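Long-range contacts in peptidase M16 domain protein (Alicyclobacillus acidocaldarius subsp. acidocaldarius DSM 446, PDB 4XEA), which probably acts as a metal-dependent peptidase of the M16 (insulinase) family, hydrolysing peptide bonds: residues F35-G40 and D93-Y98; K66-P71 and L113-S118; A77-H82 and A106-T111. All blocks are in the same frame, centred on the assembly; numbering follows the deposited sequence.

Overall arrangement
From the N terminus, the chain first runs through strand 31-37, whose end, F35-G40, waits for D93-Y98 to close contact 1. In between it makes helix 59-66 and reaches K66-P71, where contact 2 opens, and then A77-H82, where contact 3 opens. Contact 1 closes before either of these, so it crosses both. Helix 105-116 then closes contact 3 with A106-T111 and contact 2 with L113-S118, contact 3 lying wholly within the loop of contact 2. Contact 1 joins neighbouring sheet strands; contact 2 ties the loop after helix 59-66, and contact 3 ties helix 75-80, to helix 105-116. Y97 touches M67 and V116, and F79 touches F115, linking the three.

Contact 1: residues F35-G40 and D93-Y98; sequences FATRYG and DHTAYY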
loop_
_atom_site.group_PDB
_atom_site.type_symbol
_atom_site.label_atom_id
_atom_site.label_comp_id
_atom_site.label_asym_id
_atom_site.label_seq_id
_atom_site.Cartn_x
_atom_site.Cartn_y
_atom_site.Cartn_z
ATOM N N PHE A 35 -14.639 -3.086 14.639
ATOM C CA PHE A 35 -15.561 -3.943 15.372
ATOM C C PHE A 35 -15.544 -5.311 14.654
ATOM O O PHE A 35 -15.926 -5.386 13.489
ATOM C CB PHE A 35 -16.963 -3.290 15.311
ATOM C CG PHE A 35 -18.005 -3.881 16.240
ATOM C CD1 PHE A 35 -17.677 -4.586 17.384
ATOM C CD2 PHE A 35 -19.347 -3.619 15.993
ATOM C CE1 PHE A 35 -18.677 -5.097 18.229
ATOM C CE2 PHE A 35 -20.354 -4.107 16.846
ATOM C CZ PHE A 35 -20.006 -4.855 17.951
ATOM N N ALA A 36 -15.050 -6.360 15.312
ATOM C CA ALA A 36 -14.861 -7.665 14.664
ATOM C C ALA A 36 -15.460 -8.785 15.426
ATOM O O ALA A 36 -15.573 -8.707 16.664
ATOM C CB ALA A 36 -13.387 -7.943 14.426
ATOM N N THR A 37 -15.805 -9.847 14.687
ATOM C CA THR A 37 -16.395 -11.053 15.284
ATOM C C THR A 37 -15.488 -12.255 15.072
ATOM O O THR A 37 -14.871 -12.399 14.016
ATOM C CB THR A 37 -17.802 -11.357 14.725
ATOM O OG1 THR A 37 -18.285 -12.598 15.248
ATOM C CG2 THR A 37 -17.747 -11.423 13.218
ATOM N N ARG A 38 -15.398 -13.096 16.109
ATOM C CA ARG A 38 -14.715 -14.401 16.033
ATOM C C ARG A 38 -15.574 -15.425 15.252
ATOM O O ARG A 38 -16.111 -16.407 15.818
ATOM C CB ARG A 38 -14.425 -14.911 17.434
ATOM C CG ARG A 38 -13.466 -16.064 17.504
ATOM C CD ARG A 38 -13.241 -16.554 18.939
ATOM N NE ARG A 38 -12.624 -15.590 19.879
ATOM C CZ ARG A 38 -13.272 -14.810 20.754
ATOM N NH1 ARG A 38 -14.603 -14.768 20.797
ATOM N NH2 ARG A 38 -12.565 -14.030 21.580
ATOM N N TYR A 39 -15.639 -15.191 13.958
ATOM C CA TYR A 39 -16.422 -15.967 13.004
ATOM C C TYR A 39 -15.874 -15.664 11.622
ATOM O O TYR A 39 -15.800 -14.491 11.207
ATOM C CB TYR A 39 -17.877 -15.562 13.071
ATOM C CG TYR A 39 -18.776 -16.294 12.086
ATOM C CD1 TYR A 39 -18.749 -17.677 11.980
ATOM C CD2 TYR A 39 -19.664 -15.603 11.281
ATOM C CE1 TYR A 39 -19.568 -18.360 11.103
ATOM C CE2 TYR A 39 -20.511 -16.278 10.395
ATOM C CZ TYR A 39 -20.470 -17.653 10.334
ATOM O OH TYR A 39 -21.307 -18.326 9.492
ATOM N N GLY A 40 -15.471 -16.689 10.881
ATOM C CA GLY A 40 -15.010 -16.466 9.510
ATOM C C GLY A 40 -15.358 -17.600 8.599
ATOM O O GLY A 40 -16.190 -18.435 8.948
ATOM N N ASP A 93 -10.957 -16.720 9.880
ATOM C CA ASP A 93 -11.415 -16.905 11.245
ATOM C C ASP A 93 -11.989 -15.661 11.920
ATOM O O ASP A 93 -12.286 -15.681 13.139
ATOM C CB ASP A 93 -10.297 -17.520 12.123
ATOM C CG ASP A 93 -9.026 -16.667 12.180
ATOM O OD1 ASP A 93 -8.987 -15.567 11.586
ATOM O OD2 ASP A 93 -8.042 -17.117 12.798
ATOM N N HIS A 94 -12.128 -14.576 11.165
ATOM C CA HIS A 94 -12.874 -13.423 11.677
ATOM C C HIS A 94 -13.440 -12.602 10.524
ATOM O O HIS A 94 -13.034 -12.752 9.348
ATOM C CB HIS A 94 -12.015 -12.567 12.653
ATOM C CG HIS A 94 -10.904 -11.791 11.999
ATOM N ND1 HIS A 94 -9.624 -12.293 11.846
ATOM C CD2 HIS A 94 -10.883 -10.542 11.469
ATOM C CE1 HIS A 94 -8.866 -11.379 11.246
ATOM N NE2 HIS A 94 -9.602 -10.300 11.030
ATOM N N THR A 95 -14.451 -11.798 10.867
ATOM C CA THR A 95 -15.028 -10.789 9.997
ATOM C C THR A 95 -14.903 -9.453 10.721
ATOM O O THR A 95 -15.190 -9.352 11.937
ATOM C CB THR A 95 -16.541 -11.058 9.707
ATOM O OG1 THR A 95 -16.757 -12.434 9.359
ATOM C CG2 THR A 95 -17.042 -10.175 8.570
ATOM N N ALA A 96 -14.446 -8.442 9.980
ATOM C CA ALA A 96 -14.142 -7.119 10.530
ATOM C C ALA A 96 -14.857 -5.989 9.779
ATOM O O ALA A 96 -14.931 -6.005 8.536
ATOM C CB ALA A 96 -12.639 -6.861 10.501
ATOM N N TYR A 97 -15.349 -5.023 10.577
ATOM C CA TYR A 97 -15.982 -3.778 10.140
ATOM C C TYR A 97 -15.199 -2.597 10.723
ATOM O O TYR A 97 -14.898 -2.562 11.931
ATOM C CB TYR A 97 -17.455 -3.749 10.590
ATOM C CG TYR A 97 -18.220 -4.985 10.124
ATOM C CD1 TYR A 97 -18.872 -4.985 8.898
ATOM C CD2 TYR A 97 -18.198 -6.180 10.859
ATOM C CE1 TYR A 97 -19.509 -6.091 8.419
ATOM C CE2 TYR A 97 -18.867 -7.327 10.385
ATOM C CZ TYR A 97 -19.510 -7.272 9.162
ATOM O OH TYR A 97 -20.171 -8.369 8.663
ATOM N N TYR A 98 -14.827 -1.622 9.877
ATOM C CA TYR A 98 -13.920 -0.584 10.362
ATOM C C TYR A 98 -14.120 0.734 9.650
ATOM O O TYR A 98 -14.579 0.744 8.509
ATOM C CB TYR A 98 -12.483 -1.060 10.225
ATOM C CG TYR A 98 -12.033 -1.391 8.806
ATOM C CD1 TYR A 98 -11.346 -0.459 8.052
ATOM C CD2 TYR A 98 -12.282 -2.648 8.234
ATOM C CE1 TYR A 98 -10.918 -0.744 6.748
ATOM C CE2 TYR A 98 -11.838 -2.955 6.933
ATOM C CZ TYR A 98 -11.159 -1.999 6.210
ATOM O OH TYR A 98 -10.762 -2.261 4.928
#
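Four backbone hydrogen bonds make F35-T37 and T95-Y98 adjacent antiparallel strands, running at 170° to each other. F35 and Y97 form one hydrogen-bonded pair: F35 N donates to Y97 O at 2.8 Å, nearly along the C=O axis, and Y97 N returns a bond to F35 O at 3.0 Å from above the carbonyl plane. T37 and T95 repeat the pattern, with T37 N to T95 O at 2.9 Å and the longer T95 N to T37 O at 3.2 Å. Between them A36 and A96 are a non-hydrogen-bonded pair, and their small methyls meet CB to CB at 4.1 Å; their backbones bond outward, to V195 and Y89 of the flanking strands. T37 and T95 point side by side on the other face. T95 OG1, anti to its carbonyl carbon, donates to Y39 O (2.9 Å), while T37 OG1 is paired with F188 O. R38 centres an inverse gamma turn that swings the chain round to G40, where a side chain would collide with D93 N and H94 N. Beyond the strands, D93 OD2 binds R380 and S310, H94 NE2 meets Y89 OH, and Y97 OH meets Y189 OH. Each N-H of the two hydrogen-bonded pairs is thus answered by the opposite carbonyl; T95, starting its strand, suits its place because its hydroxyl satisfies Y39 O, while T37 lays its CG2 methyl against T95 CB.

Contact 2: residues K66-P71 and L113-S118; sequences KMFEDP and LDFVQS. With NA (sodium ion), chain B.
Three main-chain carbonyls, M67 O (2.5 Å), F115 O (2.1 Å) and S118 O (2.3 Å), converge on the sodium ion NA, and two waters complete its five ligands. Water 1 donates to K66 O and E69 O, water 2 to E69 O and D70 OD2, so the type I turn K66-E69 holds the ion directly through M67 O and, with D70, again through the two waters; K66 NZ and E69 OE1 form a salt bridge across that turn. The side chains pack beside the ion. M67, present as selenomethionine, has CG anti to its backbone N (chi1 -161°), which puts CG 3.8 Å from F115 CE1, and the bend at chi2 folds SE back near F115 O and V116 O. F115 takes a strained chi1 of 100°, off the staggered positions, which carries its ring toward K66-P71: the CD1 edge meets M67 O at 3.2 Å near the ring plane, while V116 CG2 sits over the middle of one face. F68, its CG anti to the carbonyl carbon, runs alongside F115, and its CE1 lies 3.3 Å from F115 CZ. Their planes meet at 34°, F115 CE1 standing over the rim of one F68 face; F76 also stacks on F68. An alanine here, without the ring that meets F115 and F76, would probably loosen the packing around F115 beside the sodium site. The whole is a carbonyl-lined sodium site in the insulinase-type domain, where the loop following helix 59-66, bearer of the nickel ligands H61 and H65, meets the C-terminal end of helix 105-116.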
loop_
_atom_site.group_PDB
_atom_site.type_symbol
_atom_site.label_atom_id
_atom_site.label_comp_id
_atom_site.label_asym_id
_atom_site.label_seq_id
_atom_site.Cartn_x
_atom_site.Cartn_y
_atom_site.Cartn_z
ATOM N N LYS A 66 -24.162 -8.251 3.496
ATOM C CA LYS A 66 -25.518 -7.842 3.844
ATOM C C LYS A 66 -25.570 -6.978 5.097
ATOM O O LYS A 66 -26.605 -6.376 5.405
ATOM C CB LYS A 66 -26.406 -9.089 3.975
ATOM C CG LYS A 66 -26.835 -9.719 2.602
ATOM C CD LYS A 66 -27.236 -8.704 1.513
ATOM C CE LYS A 66 -28.400 -7.752 1.888
ATOM N NZ LYS A 66 -28.557 -6.608 0.915
HETATM N N MSE A 67 -24.442 -6.883 5.795
HETATM C CA MSE A 67 -24.377 -6.098 7.025
HETATM C C MSE A 67 -24.657 -4.624 6.775
HETATM O O MSE A 67 -25.170 -3.943 7.668
HETATM C CB MSE A 67 -23.010 -6.231 7.711
HETATM C CG MSE A 67 -23.011 -5.842 9.177
HETATM SE SE MSE A 67 -24.278 -6.993 10.195
HETATM C CE MSE A 67 -23.643 -8.722 9.568
ATOM N N PHE A 68 -24.342 -4.134 5.576
ATOM C CA PHE A 68 -24.489 -2.730 5.272
ATOM C C PHE A 68 -25.926 -2.336 4.905
ATOM O O PHE A 68 -26.239 -1.160 4.896
ATOM C CB PHE A 68 -23.498 -2.338 4.178
ATOM C CG PHE A 68 -22.072 -2.409 4.636
ATOM C CD1 PHE A 68 -21.470 -1.309 5.232
ATOM C CD2 PHE A 68 -21.361 -3.588 4.536
ATOM C CE1 PHE A 68 -20.140 -1.364 5.691
ATOM C CE2 PHE A 68 -20.028 -3.676 4.998
ATOM C CZ PHE A 68 -19.413 -2.547 5.561
ATOM N N GLU A 69 -26.793 -3.316 4.632
ATOM C CA GLU A 69 -28.218 -3.040 4.342
ATOM C C GLU A 69 -28.906 -2.388 5.549
ATOM O O GLU A 69 -28.786 -2.903 6.672
ATOM C CB GLU A 69 -28.952 -4.343 3.985
ATOM C CG GLU A 69 -30.431 -4.164 3.569
ATOM C CD GLU A 69 -30.607 -3.867 2.082
ATOM O OE1 GLU A 69 -30.283 -4.748 1.258
ATOM O OE2 GLU A 69 -31.083 -2.764 1.741
ATOM N N ASP A 70 -29.621 -1.271 5.325
ATOM C CA ASP A 70 -30.422 -0.648 6.397
ATOM C C ASP A 70 -31.563 0.159 5.800
ATOM O O ASP A 70 -31.333 0.979 4.920
ATOM C CB ASP A 70 -29.540 0.253 7.263
ATOM C CG ASP A 70 -30.133 0.547 8.636
ATOM O OD1 ASP A 70 -31.237 1.128 8.724
ATOM O OD2 ASP A 70 -29.450 0.206 9.643
ATOM N N PRO A 71 -32.801 -0.070 6.268
ATOM C CA PRO A 71 -33.908 0.747 5.738
ATOM C C PRO A 71 -33.868 2.204 6.222
ATOM O O PRO A 71 -34.531 3.075 5.620
ATOM C CB PRO A 71 -35.145 0.045 6.294
ATOM C CG PRO A 71 -34.671 -0.586 7.578
ATOM C CD PRO A 71 -33.253 -1.002 7.318
ATOM N N LEU A 113 -21.417 0.578 15.776
ATOM C CA LEU A 113 -22.105 -0.383 16.650
ATOM C C LEU A 113 -23.473 -0.701 16.065
ATOM O O LEU A 113 -23.829 -1.865 15.923
ATOM C CB LEU A 113 -22.241 0.143 18.078
ATOM C CG LEU A 113 -20.941 0.262 18.872
ATOM C CD1 LEU A 113 -21.145 1.124 20.124
ATOM C CD2 LEU A 113 -20.378 -1.135 19.217
ATOM N N ASP A 114 -24.234 0.339 15.732
ATOM C CA ASP A 114 -25.618 0.184 15.246
ATOM C C ASP A 114 -25.744 -0.698 13.999
ATOM O O ASP A 114 -26.580 -1.603 13.959
ATOM C CB ASP A 114 -26.242 1.559 14.983
ATOM C CG ASP A 114 -26.502 2.339 16.263
ATOM O OD1 ASP A 114 -26.406 1.765 17.387
ATOM O OD2 ASP A 114 -26.827 3.521 16.131
ATOM N N PHE A 115 -24.910 -0.481 12.982
ATOM C CA PHE A 115 -25.113 -1.233 11.726
ATOM C C PHE A 115 -24.612 -2.693 11.793
ATOM O O PHE A 115 -25.054 -3.548 11.027
ATOM C CB PHE A 115 -24.587 -0.453 10.495
ATOM C CG PHE A 115 -23.212 -0.872 9.984
ATOM C CD1 PHE A 115 -23.073 -1.933 9.105
ATOM C CD2 PHE A 115 -22.072 -0.140 10.322
ATOM C CE1 PHE A 115 -21.803 -2.296 8.593
ATOM C CE2 PHE A 115 -20.820 -0.487 9.836
ATOM C CZ PHE A 115 -20.680 -1.573 8.968
ATOM N N VAL A 116 -23.713 -2.982 12.717
ATOM C CA VAL A 116 -23.234 -4.348 12.901
ATOM C C VAL A 116 -24.170 -5.137 13.844
ATOM O O VAL A 116 -24.257 -6.365 13.727
ATOM C CB VAL A 116 -21.786 -4.324 13.397
ATOM C CG1 VAL A 116 -21.252 -5.736 13.689
ATOM C CG2 VAL A 116 -20.879 -3.602 12.325
ATOM N N GLN A 117 -24.878 -4.436 14.744
ATOM C CA GLN A 117 -25.761 -5.085 15.741
ATOM C C GLN A 117 -27.216 -5.255 15.301
ATOM O O GLN A 117 -28.049 -5.715 16.087
ATOM C CB GLN A 117 -25.664 -4.369 17.104
ATOM C CG GLN A 117 -24.330 -4.647 17.780
ATOM C CD GLN A 117 -24.108 -3.939 19.086
ATOM O OE1 GLN A 117 -24.554 -2.765 19.332
ATOM N NE2 GLN A 117 -23.391 -4.634 19.962
ATOM N N SER A 118 -27.539 -4.881 14.061
ATOM C CA SER A 118 -28.828 -5.260 13.453
ATOM C C SER A 118 -28.586 -5.768 12.059
ATOM O O SER A 118 -27.688 -5.290 11.367
ATOM C CB SER A 118 -29.800 -4.072 13.373
ATOM O OG SER A 118 -29.983 -3.488 14.634
HETATM NA NA NA B . -26.578 -4.122 9.686
HETATM O O HOH W 1 -27.895 -5.193 7.800
HETATM O O HOH W 2 -27.921 -2.261 9.420
#

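Contact 3: residues A77-H82 and A106-T111; sequences ARFAAH and AKHVGT
K107 O is gripped twice from one residue: T111 N reaches it at 2.9 Å as the helical bond, and T111 OG1 adds a second at 2.8 Å from above the carbonyl plane. With its hydroxyl tied back to the helix, T111 turns CG2 toward the partner segment, where it touches R78 CG and sits 3.6 Å from F79 CE2. R78 crosses T111 obliquely with its aliphatic part. One hydrogen bond joins the segments: H108 NE2, its ring nearly coplanar with the acceptor, donates to H82 O at 2.8 Å, although it lies well out of the carbonyl plane (69°). The F79 and H108 rings pass in opposite directions and meet rim to rim, with F79 CD1 3.5 Å from H108 ND1. On the more open side, K107, extended until it bends at chi3, lays CD over the centre of the H82 ring, 3.8 Å from its centroid, a CH-pi contact that suits the long aliphatic chain of an exposed lysine. Beneath, F79 rests on V86 and H108 on A84 of strand 84-90, with F99 of strand 95-101 also meeting the H108 ring, so helices 75-80 and 105-116 pack together on one face of the sheet, near its outermost strand 84-90.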
loop_
_atom_site.group_PDB
_atom_site.type_symbol
_atom_site.label_atom_id
_atom_site.label_comp_id
_atom_site.label_asym_id
_atom_site.label_seq_id
_atom_site.Cartn_x
_atom_site.Cartn_y
_atom_site.Cartn_z
ATOM N N ALA A 77 -22.784 6.679 3.544
ATOM C CA ALA A 77 -22.972 8.123 3.563
ATOM C C ALA A 77 -23.057 8.673 4.985
ATOM O O ALA A 77 -22.617 9.783 5.238
ATOM C CB ALA A 77 -24.211 8.521 2.762
ATOM N N ARG A 78 -23.601 7.891 5.912
ATOM C CA ARG A 78 -23.664 8.301 7.319
ATOM C C ARG A 78 -22.263 8.583 7.874
ATOM O O ARG A 78 -22.053 9.599 8.531
ATOM C CB ARG A 78 -24.400 7.234 8.163
ATOM C CG ARG A 78 -24.532 7.521 9.691
ATOM C CD ARG A 78 -25.191 8.867 9.990
ATOM N NE ARG A 78 -26.519 8.972 9.384
ATOM C CZ ARG A 78 -27.660 8.629 9.978
ATOM N NH1 ARG A 78 -27.675 8.166 11.221
ATOM N NH2 ARG A 78 -28.802 8.755 9.317
ATOM N N PHE A 79 -21.299 7.710 7.580
ATOM C CA PHE A 79 -19.893 7.979 7.898
ATOM C C PHE A 79 -19.317 9.137 7.098
ATOM O O PHE A 79 -18.610 9.977 7.655
ATOM C CB PHE A 79 -19.019 6.760 7.605
ATOM C CG PHE A 79 -19.253 5.638 8.545
ATOM C CD1 PHE A 79 -18.642 5.622 9.773
ATOM C CD2 PHE A 79 -20.105 4.623 8.205
ATOM C CE1 PHE A 79 -18.898 4.602 10.659
ATOM C CE2 PHE A 79 -20.337 3.587 9.058
ATOM C CZ PHE A 79 -19.746 3.581 10.289
ATOM N N ALA A 80 -19.589 9.153 5.791
ATOM C CA ALA A 80 -18.971 10.118 4.865
ATOM C C ALA A 80 -19.438 11.568 5.084
ATOM O O ALA A 80 -18.621 12.503 5.046
ATOM C CB ALA A 80 -19.229 9.683 3.419
ATOM N N ALA A 81 -20.743 11.747 5.302
ATOM C CA ALA A 81 -21.303 13.067 5.583
ATOM C C ALA A 81 -20.692 13.711 6.839
ATOM O O ALA A 81 -20.761 14.926 6.993
ATOM C CB ALA A 81 -22.832 12.982 5.718
ATOM N N HIS A 82 -20.083 12.906 7.719
ATOM C CA HIS A 82 -19.432 13.431 8.932
ATOM C C HIS A 82 -17.915 13.145 9.043
ATOM O O HIS A 82 -17.356 13.156 10.137
ATOM C CB HIS A 82 -20.192 12.937 10.176
ATOM C CG HIS A 82 -21.633 13.343 10.186
ATOM N ND1 HIS A 82 -22.053 14.574 10.636
ATOM C CD2 HIS A 82 -22.748 12.691 9.776
ATOM C CE1 HIS A 82 -23.366 14.659 10.515
ATOM N NE2 HIS A 82 -23.812 13.531 9.992
ATOM N N ALA A 106 -17.767 10.370 18.035
ATOM C CA ALA A 106 -18.940 9.872 18.790
ATOM C C ALA A 106 -20.006 9.324 17.849
ATOM O O ALA A 106 -20.511 8.211 18.050
ATOM C CB ALA A 106 -19.552 10.972 19.715
ATOM N N LYS A 107 -20.306 10.077 16.796
ATOM C CA LYS A 107 -21.312 9.663 15.814
ATOM C C LYS A 107 -20.897 8.395 15.079
ATOM O O LYS A 107 -21.717 7.488 14.907
ATOM C CB LYS A 107 -21.598 10.788 14.813
ATOM C CG LYS A 107 -22.725 10.477 13.823
ATOM C CD LYS A 107 -23.409 11.746 13.331
ATOM C CE LYS A 107 -24.487 12.202 14.325
ATOM N NZ LYS A 107 -25.072 13.499 13.975
ATOM N N HIS A 108 -19.627 8.316 14.682
ATOM C CA HIS A 108 -19.157 7.222 13.865
ATOM C C HIS A 108 -19.133 5.915 14.671
ATOM O O HIS A 108 -19.539 4.874 14.176
ATOM C CB HIS A 108 -17.766 7.500 13.288
ATOM C CG HIS A 108 -17.718 8.684 12.368
ATOM N ND1 HIS A 108 -18.571 8.825 11.295
ATOM C CD2 HIS A 108 -16.922 9.779 12.364
ATOM C CE1 HIS A 108 -18.317 9.965 10.679
ATOM N NE2 HIS A 108 -17.322 10.567 11.309
ATOM N N VAL A 109 -18.656 5.979 15.907
ATOM C CA VAL A 109 -18.680 4.800 16.764
ATOM C C VAL A 109 -20.095 4.265 16.967
ATOM O O VAL A 109 -20.314 3.053 16.951
ATOM C CB VAL A 109 -18.018 5.057 18.125
ATOM C CG1 VAL A 109 -18.173 3.788 19.030
ATOM C CG2 VAL A 109 -16.551 5.388 17.910
ATOM N N GLY A 110 -21.032 5.180 17.188
ATOM C CA GLY A 110 -22.467 4.869 17.278
ATOM C C GLY A 110 -22.994 4.197 16.009
ATOM O O GLY A 110 -23.697 3.192 16.077
ATOM N N THR A 111 -22.634 4.728 14.849
ATOM C CA THR A 111 -23.055 4.148 13.579
ATOM C C THR A 111 -22.439 2.748 13.383
ATOM O O THR A 111 -23.097 1.818 12.888
ATOM C CB THR A 111 -22.639 5.066 12.424
ATOM O OG1 THR A 111 -23.110 6.415 12.669
ATOM C CG2 THR A 111 -23.172 4.526 11.091
#